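Local coordinates for endoglucanase (Uncultured bacterium, PDB 3X17), which probably hydrolyses internal beta-1,4-glucosidic bonds of cellulose as a glycoside hydrolase family 9 endoglucanase with an N-terminal Ig-like domain, at residues A191-K196 and N546-F551; D118-A123 and V552-A557. One frame throughout, in Å; residues are numbered along the deposited sequence.

Contact 1: residues A191-K196 and N546-F551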
ATOM      1  N   ALA A 191      -9.466  -1.275   1.091  1.00 27.68           N
ATOM      2  CA  ALA A 191     -10.392  -0.629   2.029  1.00 30.02           C
ATOM      3  C   ALA A 191     -10.136  -1.099   3.474  1.00 29.82           C
ATOM      4  O   ALA A 191     -10.109  -0.288   4.420  1.00 30.21           O
ATOM      5  CB  ALA A 191     -11.819  -0.885   1.625  1.00 27.48           C
ATOM      6  N   ALA A 192      -9.880  -2.395   3.622  1.00 30.15           N
ATOM      7  CA  ALA A 192      -9.576  -2.988   4.945  1.00 29.27           C
ATOM      8  C   ALA A 192      -8.354  -2.331   5.546  1.00 29.08           C
ATOM      9  O   ALA A 192      -8.315  -2.090   6.747  1.00 31.50           O
ATOM     10  CB  ALA A 192      -9.341  -4.490   4.826  1.00 24.95           C
ATOM     11  N   GLN A 193      -7.326  -2.114   4.727  1.00 29.13           N
ATOM     12  CA  GLN A 193      -6.089  -1.550   5.230  1.00 31.03           C
ATOM     13  C   GLN A 193      -6.202  -0.058   5.581  1.00 30.26           C
ATOM     14  O   GLN A 193      -5.666   0.383   6.590  1.00 31.98           O
ATOM     15  CB  GLN A 193      -4.906  -1.820   4.297  1.00 29.51           C
ATOM     16  CG  GLN A 193      -4.466  -3.259   4.216  1.00 32.02           C
ATOM     17  CD  GLN A 193      -3.391  -3.478   3.147  1.00 32.95           C
ATOM     18  OE1 GLN A 193      -2.197  -3.425   3.428  1.00 35.99           O
ATOM     19  NE2 GLN A 193      -3.822  -3.762   1.925  1.00 32.17           N
ATOM     20  N   LEU A 194      -6.939   0.717   4.799  1.00 29.30           N
ATOM     21  CA  LEU A 194      -7.226   2.092   5.224  1.00 28.88           C
ATOM     22  C   LEU A 194      -8.019   2.092   6.532  1.00 29.73           C
ATOM     23  O   LEU A 194      -7.777   2.913   7.428  1.00 29.88           O
ATOM     24  CB  LEU A 194      -7.964   2.876   4.131  1.00 27.38           C
ATOM     25  CG  LEU A 194      -7.294   2.925   2.746  1.00 29.70           C
ATOM     26  CD1 LEU A 194      -8.208   3.697   1.761  1.00 33.65           C
ATOM     27  CD2 LEU A 194      -5.877   3.563   2.757  1.00 26.80           C
ATOM     28  N   LEU A 195      -8.927   1.138   6.672  1.00 27.38           N
ATOM     29  CA  LEU A 195      -9.763   1.094   7.860  1.00 30.35           C
ATOM     30  C   LEU A 195      -8.885   0.856   9.084  1.00 30.20           C
ATOM     31  O   LEU A 195      -9.087   1.463  10.140  1.00 31.67           O
ATOM     32  CB  LEU A 195     -10.807  -0.028   7.763  1.00 29.34           C
ATOM     33  CG  LEU A 195     -12.121   0.312   7.049  1.00 33.04           C
ATOM     34  CD1 LEU A 195     -12.917  -0.975   6.868  1.00 22.63           C
ATOM     35  CD2 LEU A 195     -12.956   1.338   7.830  1.00 29.12           C
ATOM     36  N   LYS A 196      -7.905  -0.028   8.931  1.00 30.61           N
ATOM     37  CA  LYS A 196      -7.029  -0.410  10.039  1.00 30.50           C
ATOM     38  C   LYS A 196      -6.110   0.739  10.403  1.00 29.99           C
ATOM     39  O   LYS A 196      -5.771   0.915  11.567  1.00 31.11           O
ATOM     40  CB  LYS A 196      -6.195  -1.628   9.618  1.00 31.22           C
ATOM     41  CG  LYS A 196      -5.652  -2.435  10.754  1.00 36.75           C
ATOM     42  CD  LYS A 196      -6.765  -2.915  11.687  1.00 37.90           C
ATOM     43  CE  LYS A 196      -6.172  -3.154  13.077  1.00 33.73           C
ATOM     44  NZ  LYS A 196      -7.270  -3.332  14.081  1.00 35.11           N
ATOM     45  N   ASN A 546      -0.788   1.823  -2.259  1.00 30.91           N
ATOM     46  CA  ASN A 546      -1.026   2.979  -1.425  1.00 32.77           C
ATOM     47  C   ASN A 546      -1.572   2.645  -0.044  1.00 32.19           C
ATOM     48  O   ASN A 546      -1.459   3.439   0.891  1.00 33.13           O
ATOM     49  CB  ASN A 546      -1.930   3.978  -2.156  1.00 31.71           C
ATOM     50  CG  ASN A 546      -1.129   5.092  -2.811  1.00 34.83           C
ATOM     51  OD1 ASN A 546      -0.254   4.811  -3.617  1.00 30.69           O
ATOM     52  ND2 ASN A 546      -1.279   6.328  -2.309  1.00 29.08           N
ATOM     53  N   ALA A 547      -2.196   1.484   0.070  1.00 31.43           N
ATOM     54  CA  ALA A 547      -2.876   1.112   1.309  1.00 30.88           C
ATOM     55  C   ALA A 547      -1.880   0.930   2.462  1.00 31.07           C
ATOM     56  O   ALA A 547      -2.074   1.483   3.522  1.00 32.11           O
ATOM     57  CB  ALA A 547      -3.695  -0.147   1.100  1.00 28.28           C
ATOM     58  N   PRO A 548      -0.805   0.143   2.254  1.00 31.79           N
ATOM     59  CA  PRO A 548       0.146   0.039   3.365  1.00 30.39           C
ATOM     60  C   PRO A 548       0.976   1.313   3.521  1.00 30.59           C
ATOM     61  O   PRO A 548       1.504   1.573   4.607  1.00 29.85           O
ATOM     62  CB  PRO A 548       1.040  -1.160   2.967  1.00 30.47           C
ATOM     63  CG  PRO A 548       0.913  -1.240   1.458  1.00 30.92           C
ATOM     64  CD  PRO A 548      -0.510  -0.814   1.169  1.00 29.56           C
ATOM     65  N   LEU A 549       1.115   2.092   2.446  1.00 29.17           N
ATOM     66  CA  LEU A 549       1.740   3.406   2.561  1.00 30.50           C
ATOM     67  C   LEU A 549       0.959   4.327   3.509  1.00 31.58           C
ATOM     68  O   LEU A 549       1.543   4.980   4.368  1.00 33.49           O
ATOM     69  CB  LEU A 549       1.956   4.071   1.183  1.00 29.63           C
ATOM     70  CG  LEU A 549       2.488   5.510   1.195  1.00 29.97           C
ATOM     71  CD1 LEU A 549       3.830   5.647   1.954  1.00 27.68           C
ATOM     72  CD2 LEU A 549       2.586   6.116  -0.231  1.00 24.80           C
ATOM     73  N   VAL A 550      -0.336   4.433   3.307  1.00 28.99           N
ATOM     74  CA  VAL A 550      -1.176   5.204   4.215  1.00 31.48           C
ATOM     75  C   VAL A 550      -1.074   4.639   5.645  1.00 34.28           C
ATOM     76  O   VAL A 550      -0.971   5.406   6.591  1.00 32.68           O
ATOM     77  CB  VAL A 550      -2.673   5.196   3.774  1.00 31.51           C
ATOM     78  CG1 VAL A 550      -3.601   5.665   4.927  1.00 28.87           C
ATOM     79  CG2 VAL A 550      -2.870   6.081   2.544  1.00 31.11           C
ATOM     80  N   PHE A 551      -1.030   3.305   5.792  1.00 35.06           N
ATOM     81  CA  PHE A 551      -0.868   2.702   7.127  1.00 34.12           C
ATOM     82  C   PHE A 551       0.429   3.098   7.835  1.00 31.90           C
ATOM     83  O   PHE A 551       0.408   3.630   8.960  1.00 31.04           O
ATOM     84  CB  PHE A 551      -1.020   1.178   7.087  1.00 35.03           C
ATOM     85  CG  PHE A 551      -0.996   0.529   8.461  1.00 34.89           C
ATOM     86  CD1 PHE A 551       0.204   0.171   9.058  1.00 32.47           C
ATOM     87  CD2 PHE A 551      -2.174   0.314   9.164  1.00 37.76           C
ATOM     88  CE1 PHE A 551       0.230  -0.422  10.313  1.00 35.66           C
ATOM     89  CE2 PHE A 551      -2.154  -0.262  10.419  1.00 36.88           C
ATOM     90  CZ  PHE A 551      -0.950  -0.646  10.989  1.00 41.90           C
TER

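Contact 2: residues D118-A123 and V552-A557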
ATOM      1  N   ASP A 118       2.015  15.492   5.757  1.00 36.33           N
ATOM      2  CA  ASP A 118       1.885  15.796   4.346  1.00 38.60           C
ATOM      3  C   ASP A 118       1.982  14.540   3.489  1.00 36.81           C
ATOM      4  O   ASP A 118       1.329  14.457   2.460  1.00 35.13           O
ATOM      5  CB  ASP A 118       2.948  16.808   3.912  1.00 40.39           C
ATOM      6  CG  ASP A 118       2.830  18.119   4.665  1.00 43.14           C
ATOM      7  OD1 ASP A 118       1.713  18.684   4.714  1.00 46.32           O
ATOM      8  OD2 ASP A 118       3.799  18.474   5.350  1.00 49.85           O
ATOM      9  N   VAL A 119       2.856  13.615   3.871  1.00 34.48           N
ATOM     10  CA  VAL A 119       2.944  12.327   3.164  1.00 35.50           C
ATOM     11  C   VAL A 119       1.597  11.585   3.254  1.00 32.53           C
ATOM     12  O   VAL A 119       1.041  11.167   2.240  1.00 33.62           O
ATOM     13  CB  VAL A 119       4.055  11.418   3.742  1.00 33.54           C
ATOM     14  CG1 VAL A 119       3.964  10.029   3.153  1.00 35.23           C
ATOM     15  CG2 VAL A 119       5.405  12.007   3.480  1.00 31.53           C
ATOM     16  N   LEU A 120       1.119  11.378   4.477  1.00 31.50           N
ATOM     17  CA  LEU A 120      -0.215  10.804   4.723  1.00 31.43           C
ATOM     18  C   LEU A 120      -1.309  11.465   3.873  1.00 32.20           C
ATOM     19  O   LEU A 120      -2.111  10.779   3.242  1.00 30.17           O
ATOM     20  CB  LEU A 120      -0.587  10.918   6.201  1.00 30.44           C
ATOM     21  CG  LEU A 120      -1.927  10.321   6.623  1.00 30.18           C
ATOM     22  CD1 LEU A 120      -2.021   8.834   6.218  1.00 29.64           C
ATOM     23  CD2 LEU A 120      -2.164  10.499   8.152  1.00 28.54           C
ATOM     24  N   TYR A 121      -1.354  12.797   3.892  1.00 31.76           N
ATOM     25  CA  TYR A 121      -2.315  13.567   3.094  1.00 32.40           C
ATOM     26  C   TYR A 121      -2.272  13.148   1.621  1.00 33.17           C
ATOM     27  O   TYR A 121      -3.293  12.885   1.007  1.00 31.21           O
ATOM     28  CB  TYR A 121      -2.001  15.067   3.213  1.00 30.75           C
ATOM     29  CG  TYR A 121      -2.890  15.973   2.384  1.00 33.21           C
ATOM     30  CD1 TYR A 121      -4.146  16.354   2.838  1.00 34.30           C
ATOM     31  CD2 TYR A 121      -2.449  16.501   1.171  1.00 37.74           C
ATOM     32  CE1 TYR A 121      -4.973  17.186   2.071  1.00 32.05           C
ATOM     33  CE2 TYR A 121      -3.252  17.373   0.405  1.00 35.56           C
ATOM     34  CZ  TYR A 121      -4.504  17.719   0.877  1.00 37.59           C
ATOM     35  OH  TYR A 121      -5.312  18.558   0.141  1.00 33.71           O
ATOM     36  N   ALA A 122      -1.079  13.157   1.043  1.00 32.44           N
ATOM     37  CA  ALA A 122      -0.962  12.986  -0.384  1.00 32.67           C
ATOM     38  C   ALA A 122      -1.393  11.551  -0.718  1.00 32.43           C
ATOM     39  O   ALA A 122      -2.086  11.304  -1.712  1.00 32.12           O
ATOM     40  CB  ALA A 122       0.505  13.225  -0.821  1.00 32.14           C
ATOM     41  N   ALA A 123      -0.917  10.605   0.083  1.00 29.21           N
ATOM     42  CA  ALA A 123      -1.164   9.199  -0.192  1.00 28.05           C
ATOM     43  C   ALA A 123      -2.624   8.885  -0.054  1.00 26.78           C
ATOM     44  O   ALA A 123      -3.142   8.106  -0.821  1.00 29.59           O
ATOM     45  CB  ALA A 123      -0.353   8.309   0.749  1.00 25.66           C
ATOM     46  N   VAL A 552       1.554   2.916   7.153  1.00 29.60           N
ATOM     47  CA  VAL A 552       2.835   3.156   7.795  1.00 31.15           C
ATOM     48  C   VAL A 552       3.050   4.650   8.033  1.00 31.50           C
ATOM     49  O   VAL A 552       3.474   5.058   9.119  1.00 31.26           O
ATOM     50  CB  VAL A 552       4.020   2.496   7.036  1.00 31.33           C
ATOM     51  CG1 VAL A 552       5.321   2.724   7.787  1.00 29.80           C
ATOM     52  CG2 VAL A 552       3.783   1.002   6.915  1.00 28.79           C
ATOM     53  N   ALA A 553       2.569   5.464   7.095  1.00 29.32           N
ATOM     54  CA  ALA A 553       2.695   6.899   7.204  1.00 30.06           C
ATOM     55  C   ALA A 553       1.864   7.391   8.393  1.00 31.71           C
ATOM     56  O   ALA A 553       2.298   8.299   9.142  1.00 29.24           O
ATOM     57  CB  ALA A 553       2.240   7.572   5.922  1.00 32.29           C
ATOM     58  N   ALA A 554       0.680   6.804   8.566  1.00 28.73           N
ATOM     59  CA  ALA A 554      -0.198   7.222   9.663  1.00 31.59           C
ATOM     60  C   ALA A 554       0.433   6.926  11.042  1.00 32.25           C
ATOM     61  O   ALA A 554       0.319   7.731  11.965  1.00 33.65           O
ATOM     62  CB  ALA A 554      -1.567   6.570   9.544  1.00 29.41           C
ATOM     63  N   HIS A 555       1.138   5.802  11.160  1.00 32.61           N
ATOM     64  CA  HIS A 555       1.903   5.522  12.365  1.00 32.98           C
ATOM     65  C   HIS A 555       2.865   6.670  12.722  1.00 34.27           C
ATOM     66  O   HIS A 555       2.924   7.120  13.865  1.00 34.93           O
ATOM     67  CB  HIS A 555       2.673   4.208  12.251  1.00 32.10           C
ATOM     68  CG  HIS A 555       3.453   3.869  13.491  1.00 37.92           C
ATOM     69  ND1 HIS A 555       2.949   3.067  14.496  1.00 31.95           N
ATOM     70  CD2 HIS A 555       4.673   4.285  13.915  1.00 33.56           C
ATOM     71  CE1 HIS A 555       3.832   2.992  15.477  1.00 34.54           C
ATOM     72  NE2 HIS A 555       4.885   3.721  15.153  1.00 34.38           N
ATOM     73  N   PHE A 556       3.603   7.169  11.740  1.00 34.55           N
ATOM     74  CA  PHE A 556       4.589   8.179  12.037  1.00 37.13           C
ATOM     75  C   PHE A 556       4.049   9.611  12.017  1.00 39.18           C
ATOM     76  O   PHE A 556       4.717  10.525  12.490  1.00 42.52           O
ATOM     77  CB  PHE A 556       5.805   7.995  11.141  1.00 35.74           C
ATOM     78  CG  PHE A 556       6.604   6.763  11.476  1.00 38.40           C
ATOM     79  CD1 PHE A 556       7.400   6.736  12.606  1.00 36.66           C
ATOM     80  CD2 PHE A 556       6.426   5.586  10.764  1.00 32.98           C
ATOM     81  CE1 PHE A 556       8.126   5.600  12.933  1.00 38.82           C
ATOM     82  CE2 PHE A 556       7.146   4.455  11.078  1.00 38.58           C
ATOM     83  CZ  PHE A 556       8.028   4.473  12.163  1.00 36.62           C
ATOM     84  N   ALA A 557       2.807   9.792  11.581  1.00 41.19           N
ATOM     85  CA  ALA A 557       2.165  11.101  11.608  1.00 43.09           C
ATOM     86  C   ALA A 557       1.530  11.343  12.970  1.00 47.12           C
ATOM     87  O   ALA A 557       1.168  12.462  13.289  1.00 45.55           O
ATOM     88  CB  ALA A 557       1.093  11.195  10.543  1.00 41.31           C
TER

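Contact 1: residues A191-K196 and N546-F551
Gln193 lays its side chain against the methyl of Ala547 and brings its amide to the ring of Pro548. Its CG is anti to the carbonyl carbon (chi1 -69°), and the side chain runs extended beyond CG, which carries the amide across to Pro548. Gln193 NE2 lies 3.7 Å from Ala547 CB, and Gln193 CB sits at 3.8 Å from the same methyl. The Gln193 and Pro548 side chains cross obliquely, with Gln193 OE1 3.8 Å from Pro548 CD. NE2 is also hydrogen-bonded to Val189 O, one turn earlier on its own helix, which fixes the amide end of the side chain. An alanine here would probably leave Val189 O without this side-chain donor and open a gap beside Pro548.

Leu194 meets Val550 at about a right angle. One methyl does the touching: Leu194 CD2 is 3.7 Å from Val550 CB and also lies close to both Val550 methyls.

Phe551 reaches helix 184-200 with its ring edge. Lys196 O lies near the ring plane, 4.0 Å from Phe551 CE2. The Lys196 and Phe551 side chains lie side by side and point the same way, with Lys196 CG 4.1 Å from Phe551 CE2. The charged end leads away to salt bridges with Glu199 and Asp386. Met444 of helix 435-452 also packs on Phe551 and Gln193.

The segments run almost exactly parallel, at 3°, with axes 8.5 Å apart. Pro548 kinks helix 543-558, since its N makes no bond to the preceding turn. This buried pairing is consistent with neighbouring parallel helices in the wall of an (alpha/alpha)6 barrel.

Contact 2: residues D118-A123 and V552-A557
Leu120 and Val119 meet a row of alanines, Ala553, Ala554 and Ala557, and the flat groups of 552-557 take no part in that meeting. The His555 ring instead turns its CD2 edge onto one face of the Phe556 ring, with His555 CD2 over the ring centre, 3.6 Å above its plane. Phe556 CG in turn lies at the edge of the His555 ring, in its plane. His555 ND1 is hydrogen-bonded to Tyr201 OH, and the two rings meet with their planes at about 90°. In 118-123, Tyr121 is hydrogen-bonded through its OH to His211.

The contact itself is aliphatic. Leu120 carries most of it. Its CG is anti to the backbone N (chi1 -178°), carried out toward helix 543-558. The two methyls part there, one to Ala554 and one to Ala557, a turn further on. Leu120 CD1 is 4.0 Å from Ala554 CB. Leu120 CD2 is 4.1 Å from Ala557 CB, and it also lies close to Ala554 CA. Nearer the backbone, Leu120 CB faces Ala553 CB at 4.4 Å. Val119 CG1 touches the same methyl, 4.1 Å from Ala553 CB. Phe205 packs beside this group, against both Leu120 and Ala554.

Against the small alanine side chains, Leu120 and Val119 supply the bulk of the interface. The axes of the two segments approach to 8.8 Å. The segments run roughly antiparallel, at 148°. Here the first helix of the chain, 115-130, packs on the last, 543-558. That pairing is consistent with closure of the (alpha/alpha)6 barrel.

Overall arrangement
Both contacts use helix 543-558, first 546-551 and then 552-557. Each is buried, but the centre of contact 1 lies about 6 Å from the centre of the chain, that of contact 2 about 12 Å. Contact 1 pairs the helix in parallel with 184-200 and buries more surface. It mixes an amide, a lysine stem and a ring edge with leucine and valine. Contact 2 pairs it roughly antiparallel with 115-130 through aliphatic groups alone. The two join directly. Asn546 ND2 probably hydrogen-bonds to Ala123 O, and Val550 and Leu549 pack on Ala123. Helix 543-558 thus bridges two early helices of the catalytic domain.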